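Local atomic coordinates of catalase-3 (Neurospora crassa, PDB entry 4AJ9), a protein that breaks hydrogen peroxide down into oxygen and water with a heme cofactor, and probably protects the cell from peroxide damage. Residues 24-29 and 47-52; 31-34 and 39-42; 286-291 and 296-301. One frame throughout, in Å; residues are numbered along the deposited sequence.

Contacts 1 and 2 occupy the extended N-terminal part of the chain, their centres about 13 Å apart. Segments 31-34 and 39-42 of contact 2 both fall in the interval between 24-29 and 47-52, the pair that makes contact 1; strand 33-34 and helix 45-55 are consecutive elements, spanning 23 residues. Arg48 NH2 lies 2.9 Å from Leu42 O, a probable hydrogen bond joining the two. Contact 3 comes later, between strands 270-278 and 305-314 of the antiparallel sheet, its centre about 61 Å from that of contact 1 and about 70 Å from that of contact 2. Contacts 1 and 2 lie in an arm reaching the second, third and fourth subunits, contact 3 across the chain's centre.

Contact 1 (24-29 and 47-52); sequences GNIEEQ and FRQKLQ
Lys50, on helix 45-55, meets Glu28 of the preceding loop through a salt bridge, with its NZ 2.6 Å from Glu28 OE2. The ammonium group stands above the carboxylate plane, 61° out of it. It also donates to the backbone, Lys50 NZ to Glu28 O at 3.1 Å, so one lysine grips the side chain and the main chain of the same residue. The lysine reaches this point fully stretched: CG is anti to the backbone N (chi1 -176°) and every later torsion is near 180°, while the bent Glu28 chain crosses it at about a right angle. The second carboxylate oxygen is used too: Gln29 NE2 donates to Glu28 OE1 at 3.0 Å, on the syn side but tilted well out of the carboxylate plane. Beside this polar cluster, Ile26 CD1 comes within 4.0 Å of Gln49 NE2, which is satisfied by the carbonyl of Ile46; Gln49 OE1 accepts from the backbone N of Asp21.

Neighbouring subunits add partners: Asp153 of the third subunit takes a salt bridge from Lys50 NZ and a hydrogen bond from Gln29 NE2, Ile149 O of that subunit accepts a hydrogen bond from Lys50 NZ, and Gln409 of the second subunit donates to Glu28 OE1. The buried ammonium therefore faces two carboxylates and two carbonyls, surroundings that should stabilise its charge and tie the contact to the interfaces with the second and third subunits.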
# COMPACT_ATOMS: atom_id res chain seq x y z
N GLY C 24 19.88 19.13 -4.71
CA GLY C 24 21.29 18.89 -4.91
C GLY C 24 21.51 18.45 -6.33
O GLY C 24 20.95 17.44 -6.78
N ASN C 25 22.32 19.22 -7.05
CA ASN C 25 22.70 18.87 -8.42
C ASN C 25 23.55 17.61 -8.48
O ASN C 25 24.39 17.38 -7.61
CB ASN C 25 23.43 20.04 -9.07
CG ASN C 25 22.55 21.25 -9.23
OD1 ASN C 25 21.34 21.18 -9.03
ND2 ASN C 25 23.15 22.38 -9.61
N ILE C 26 23.32 16.80 -9.51
CA ILE C 26 24.00 15.53 -9.65
C ILE C 26 24.25 15.17 -11.10
O ILE C 26 23.83 15.87 -12.02
CB ILE C 26 23.15 14.39 -9.06
CG1 ILE C 26 21.84 14.26 -9.84
CG2 ILE C 26 22.90 14.61 -7.56
CD1 ILE C 26 20.95 13.11 -9.40
N GLU C 27 24.95 14.06 -11.30
CA GLU C 27 24.98 13.40 -12.58
C GLU C 27 24.43 12.00 -12.30
O GLU C 27 24.57 11.51 -11.19
CB GLU C 27 26.41 13.33 -13.14
CG GLU C 27 27.41 12.61 -12.24
CD GLU C 27 28.76 12.40 -12.91
OE1 GLU C 27 28.80 11.91 -14.05
OE2 GLU C 27 29.80 12.74 -12.29
N GLU C 28 23.78 11.38 -13.27
CA GLU C 28 23.19 10.07 -13.01
C GLU C 28 23.20 9.18 -14.25
O GLU C 28 22.23 8.47 -14.52
CB GLU C 28 21.77 10.21 -12.44
CG GLU C 28 20.98 11.37 -13.03
CD GLU C 28 20.54 11.10 -14.46
OE1 GLU C 28 21.31 11.41 -15.39
OE2 GLU C 28 19.40 10.60 -14.66
N GLN C 29 24.31 9.22 -14.97
CA GLN C 29 24.53 8.36 -16.13
C GLN C 29 25.56 7.26 -15.86
O GLN C 29 25.77 6.38 -16.70
CB GLN C 29 24.95 9.19 -17.35
CG GLN C 29 23.81 10.05 -17.88
CD GLN C 29 22.63 9.20 -18.31
OE1 GLN C 29 22.78 8.27 -19.10
NE2 GLN C 29 21.46 9.51 -17.77
N PHE C 47 22.20 6.51 -7.73
CA PHE C 47 21.61 5.35 -8.39
C PHE C 47 20.29 4.88 -7.72
O PHE C 47 19.27 4.72 -8.39
CB PHE C 47 22.58 4.17 -8.42
CG PHE C 47 21.94 2.89 -8.86
CD1 PHE C 47 21.71 2.66 -10.21
CD2 PHE C 47 21.55 1.95 -7.94
CE1 PHE C 47 21.09 1.50 -10.62
CE2 PHE C 47 20.94 0.79 -8.34
CZ PHE C 47 20.71 0.56 -9.69
N ARG C 48 20.34 4.62 -6.42
CA ARG C 48 19.18 4.03 -5.76
C ARG C 48 17.96 4.95 -5.76
O ARG C 48 16.86 4.48 -6.00
CB ARG C 48 19.50 3.51 -4.35
CG ARG C 48 20.17 2.12 -4.37
CD ARG C 48 20.49 1.59 -2.97
NE ARG C 48 21.47 2.42 -2.29
CZ ARG C 48 21.17 3.43 -1.48
NH1 ARG C 48 19.91 3.72 -1.21
NH2 ARG C 48 22.14 4.15 -0.95
N GLN C 49 18.14 6.25 -5.52
CA GLN C 49 16.98 7.15 -5.54
C GLN C 49 16.35 7.26 -6.94
O GLN C 49 15.13 7.38 -7.08
CB GLN C 49 17.32 8.55 -4.96
CG GLN C 49 18.41 9.34 -5.69
CD GLN C 49 17.90 10.22 -6.83
OE1 GLN C 49 16.91 10.93 -6.68
NE2 GLN C 49 18.59 10.18 -7.97
N LYS C 50 17.18 7.20 -7.98
CA LYS C 50 16.67 7.20 -9.35
C LYS C 50 15.92 5.90 -9.68
O LYS C 50 14.78 5.92 -10.17
CB LYS C 50 17.81 7.44 -10.35
CG LYS C 50 17.36 7.56 -11.83
CD LYS C 50 18.56 7.80 -12.78
CE LYS C 50 18.16 7.72 -14.26
NZ LYS C 50 19.29 8.02 -15.20
N LEU C 51 16.55 4.76 -9.42
CA LEU C 51 15.92 3.47 -9.74
C LEU C 51 14.73 3.14 -8.82
O LEU C 51 13.78 2.48 -9.25
CB LEU C 51 16.93 2.32 -9.74
CG LEU C 51 17.60 2.02 -11.09
CD1 LEU C 51 16.60 1.42 -12.08
CD2 LEU C 51 18.22 3.29 -11.66
N GLN C 52 14.79 3.57 -7.56
CA GLN C 52 13.64 3.37 -6.68
C GLN C 52 12.44 4.08 -7.29
O GLN C 52 11.34 3.51 -7.35
CB GLN C 52 13.86 3.86 -5.24
CG GLN C 52 12.66 3.57 -4.35
CD GLN C 52 12.85 4.01 -2.92
OE1 GLN C 52 13.47 3.31 -2.13
NE2 GLN C 52 12.33 5.18 -2.57

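Contact 2 (31-34 and 39-42)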
# COMPACT_ATOMS: atom_id res chain seq x y z
N SER C 31 26.93 4.51 -12.68
CA SER C 31 26.91 3.95 -11.33
C SER C 31 28.28 4.12 -10.69
O SER C 31 29.30 4.00 -11.37
CB SER C 31 26.56 2.47 -11.37
OG SER C 31 25.22 2.26 -11.78
N LEU C 32 28.29 4.37 -9.38
CA LEU C 32 29.53 4.47 -8.62
C LEU C 32 30.15 3.09 -8.42
O LEU C 32 29.48 2.19 -7.91
CB LEU C 32 29.24 5.11 -7.26
CG LEU C 32 30.44 5.23 -6.32
CD1 LEU C 32 31.49 6.15 -6.93
CD2 LEU C 32 29.98 5.76 -4.96
N LYS C 33 31.42 2.93 -8.79
CA LYS C 33 32.04 1.61 -8.82
C LYS C 33 33.32 1.54 -7.99
O LYS C 33 34.03 2.54 -7.83
CB LYS C 33 32.35 1.20 -10.27
CG LYS C 33 31.13 1.25 -11.18
CD LYS C 33 31.49 0.96 -12.65
CE LYS C 33 30.28 1.13 -13.57
NZ LYS C 33 29.82 2.54 -13.71
N ALA C 34 33.61 0.36 -7.45
CA ALA C 34 34.84 0.15 -6.69
C ALA C 34 35.93 -0.25 -7.67
O ALA C 34 36.24 -1.43 -7.81
CB ALA C 34 34.63 -0.95 -5.63
N SER C 39 32.57 -3.55 -8.98
CA SER C 39 31.19 -3.72 -8.55
C SER C 39 30.57 -2.39 -8.13
O SER C 39 31.27 -1.48 -7.68
CB SER C 39 31.13 -4.69 -7.37
OG SER C 39 31.41 -6.01 -7.79
N THR C 40 29.26 -2.28 -8.27
CA THR C 40 28.55 -1.06 -7.90
C THR C 40 28.41 -0.95 -6.39
O THR C 40 28.15 -1.93 -5.70
CB THR C 40 27.18 -0.99 -8.58
OG1 THR C 40 27.38 -0.91 -9.99
CG2 THR C 40 26.38 0.24 -8.10
N LEU C 41 28.62 0.26 -5.88
CA LEU C 41 28.62 0.50 -4.44
C LEU C 41 27.22 0.75 -3.91
O LEU C 41 26.44 1.48 -4.52
CB LEU C 41 29.49 1.71 -4.09
CG LEU C 41 30.98 1.52 -4.36
CD1 LEU C 41 31.75 2.63 -3.65
CD2 LEU C 41 31.41 0.15 -3.88
N LEU C 42 26.93 0.16 -2.76
CA LEU C 42 25.67 0.43 -2.08
C LEU C 42 25.55 1.92 -1.70
O LEU C 42 24.44 2.43 -1.53
CB LEU C 42 25.54 -0.47 -0.85
CG LEU C 42 24.24 -0.37 -0.05
CD1 LEU C 42 23.07 -0.87 -0.89
CD2 LEU C 42 24.38 -1.15 1.25
O HOH W 1 25.22 -0.58 -11.59
O HOH W 2 34.58 -4.29 -7.27
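Leu32 and Leu41 meet through both backbone and side chains: Leu41 N donates to Leu32 O at 2.9 Å, and the methyls Leu32 CD2 and Leu41 CD1 touch at 3.8 Å. The other branch of the same leucine, Leu41 CD2, lies 3.8 Å from Ala34 CB, so the forked end spans two residues of 31-34. A second backbone bond runs from Ala34 N to Ser39 O at 3.0 Å. Together the two bonds bracket Lys33 and Thr40, whose CA atoms approach to 4.5 Å in a single beta bridge, an antiparallel non-hydrogen-bonded pair. These two residues also make bent CA-H...O contacts, Thr40 CA 3.4 Å from Leu32 O and Lys33 CA at the same distance from Ser39 O.

Waters extend the first shell. One donates to Ser31 OG, which also hydrogen-bonds Asp147 OD1 of the third subunit, and bonds Thr40 OG1; another accepts from Ser39 N and donates only weakly to Ala34 O. Lys33 turns away and folds at its last torsion (chi4 68°), bringing NZ to Ser31 O at 2.8 Å.

Farther out, that ammonium meets Asp147 and the carbonyl of Glu433 of the third subunit, while Ser39 OG bonds Glu43 of the fourth. The arrangement is a minimal antiparallel pairing, a single bridge closed by a four-residue loop, whose strand 33-34 also pairs with the third subunit, part of the interwoven N-terminal arm of tetrameric catalases.

Contact 3 (286-291 and 296-301); sequences YGFDLL and FLPEEF
Leu297 pushes its CD1 methyl into the hollow between the rings of Tyr286 and Phe288. The methyl lies 3.7 Å from Tyr286 CG and 4.0 Å from Phe288 CZ, and it is carried there by an extended first torsion, with CG anti to the backbone N (chi1 -177°). On the Phe288 side the fit continues onto the backbone: Phe288 CZ comes within 3.4 Å of Phe296 O, and Leu297 CA meets the edge of that ring. Pro298 adds a looser touch, its CD 4.3 Å from Phe288 CE1.

Phe301 packs on Tyr286 as a second bump, with Phe301 CB 3.9 Å from Tyr286 CD1. Their rings are close to parallel, at 20°, but the centroids are 5.9 Å apart and the faces barely overlap; the two side chains run antiparallel alongside one another.

Ile278 of strand 270-278 touches both Tyr286 and Leu297, and helix 443-450 meets Phe288 and Phe296. Within 286-291, Asp289 OD1 accepts from Leu291 N at 3.0 Å, an Asx turn. The whole is a small aromatic and aliphatic cluster within the long connection between strands 270-278 and 305-314, neighbouring strands of the antiparallel beta-barrel of the catalase fold.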
# COMPACT_ATOMS: atom_id res chain seq x y z
N TYR C 286 -44.37 4.77 -17.86
CA TYR C 286 -43.98 4.66 -19.27
C TYR C 286 -43.70 3.25 -19.80
O TYR C 286 -42.94 3.07 -20.75
CB TYR C 286 -42.82 5.62 -19.55
CG TYR C 286 -43.19 7.05 -19.23
CD1 TYR C 286 -44.05 7.76 -20.05
CD2 TYR C 286 -42.70 7.69 -18.08
CE1 TYR C 286 -44.42 9.05 -19.76
CE2 TYR C 286 -43.06 9.00 -17.79
CZ TYR C 286 -43.93 9.68 -18.64
OH TYR C 286 -44.31 10.98 -18.38
N GLY C 287 -44.33 2.25 -19.19
CA GLY C 287 -44.21 0.87 -19.64
C GLY C 287 -43.07 0.12 -18.97
O GLY C 287 -42.75 -1.02 -19.32
N PHE C 288 -42.44 0.77 -18.00
CA PHE C 288 -41.33 0.19 -17.24
C PHE C 288 -41.08 1.06 -16.01
O PHE C 288 -41.71 2.08 -15.84
CB PHE C 288 -40.06 0.12 -18.09
CG PHE C 288 -39.48 1.47 -18.44
CD1 PHE C 288 -39.93 2.17 -19.56
CD2 PHE C 288 -38.47 2.03 -17.67
CE1 PHE C 288 -39.40 3.40 -19.89
CE2 PHE C 288 -37.94 3.27 -17.99
CZ PHE C 288 -38.40 3.96 -19.10
N ASP C 289 -40.15 0.64 -15.16
CA ASP C 289 -39.85 1.35 -13.92
C ASP C 289 -38.60 2.19 -14.12
O ASP C 289 -37.54 1.67 -14.48
CB ASP C 289 -39.65 0.32 -12.80
CG ASP C 289 -39.62 0.95 -11.42
OD1 ASP C 289 -39.15 2.10 -11.28
OD2 ASP C 289 -40.06 0.27 -10.46
N LEU C 290 -38.70 3.50 -13.88
CA LEU C 290 -37.57 4.39 -14.13
C LEU C 290 -36.40 4.19 -13.16
O LEU C 290 -35.34 4.81 -13.31
CB LEU C 290 -38.02 5.86 -14.19
CG LEU C 290 -38.39 6.31 -15.60
CD1 LEU C 290 -39.29 7.56 -15.61
CD2 LEU C 290 -37.11 6.55 -16.40
N LEU C 291 -36.57 3.29 -12.20
CA LEU C 291 -35.48 2.91 -11.31
C LEU C 291 -34.66 1.77 -11.93
O LEU C 291 -33.64 1.37 -11.38
CB LEU C 291 -36.01 2.49 -9.94
CG LEU C 291 -36.78 3.51 -9.09
CD1 LEU C 291 -37.22 2.86 -7.78
CD2 LEU C 291 -35.95 4.76 -8.81
N PHE C 296 -34.32 2.48 -21.15
CA PHE C 296 -34.26 3.91 -21.45
C PHE C 296 -35.65 4.49 -21.69
O PHE C 296 -36.60 3.74 -21.93
CB PHE C 296 -33.30 4.24 -22.61
CG PHE C 296 -33.74 3.73 -23.96
CD1 PHE C 296 -34.61 4.47 -24.75
CD2 PHE C 296 -33.27 2.52 -24.45
CE1 PHE C 296 -35.01 4.00 -25.99
CE2 PHE C 296 -33.66 2.04 -25.68
CZ PHE C 296 -34.54 2.77 -26.46
N LEU C 297 -35.78 5.80 -21.61
CA LEU C 297 -37.07 6.46 -21.82
C LEU C 297 -37.18 6.96 -23.25
O LEU C 297 -36.46 7.89 -23.64
CB LEU C 297 -37.22 7.63 -20.84
CG LEU C 297 -38.54 8.40 -20.87
CD1 LEU C 297 -39.70 7.50 -20.51
CD2 LEU C 297 -38.48 9.58 -19.91
N PRO C 298 -38.06 6.35 -24.06
CA PRO C 298 -38.23 6.81 -25.44
C PRO C 298 -38.42 8.32 -25.51
O PRO C 298 -39.16 8.88 -24.70
CB PRO C 298 -39.50 6.07 -25.88
CG PRO C 298 -39.44 4.79 -25.12
CD PRO C 298 -38.86 5.14 -23.77
N GLU C 299 -37.76 8.97 -26.45
CA GLU C 299 -37.83 10.42 -26.55
C GLU C 299 -39.21 10.91 -26.97
O GLU C 299 -39.53 12.08 -26.81
CB GLU C 299 -36.77 10.94 -27.53
CG GLU C 299 -35.37 10.91 -26.92
CD GLU C 299 -34.30 11.33 -27.88
OE1 GLU C 299 -34.53 12.30 -28.63
OE2 GLU C 299 -33.24 10.68 -27.87
N GLU C 300 -40.02 10.00 -27.49
CA GLU C 300 -41.39 10.33 -27.86
C GLU C 300 -42.20 10.67 -26.63
O GLU C 300 -43.15 11.45 -26.70
CB GLU C 300 -42.06 9.16 -28.61
CG GLU C 300 -41.56 8.94 -30.03
CD GLU C 300 -40.25 8.17 -30.09
OE1 GLU C 300 -39.91 7.48 -29.11
OE2 GLU C 300 -39.57 8.24 -31.14
N PHE C 301 -41.83 10.08 -25.49
CA PHE C 301 -42.54 10.30 -24.23
C PHE C 301 -42.02 11.51 -23.47
O PHE C 301 -42.77 12.18 -22.77
CB PHE C 301 -42.42 9.07 -23.32
CG PHE C 301 -42.92 7.79 -23.94
CD1 PHE C 301 -43.90 7.81 -24.91
CD2 PHE C 301 -42.41 6.57 -23.53
CE1 PHE C 301 -44.35 6.63 -25.48
CE2 PHE C 301 -42.87 5.38 -24.08
CZ PHE C 301 -43.84 5.41 -25.06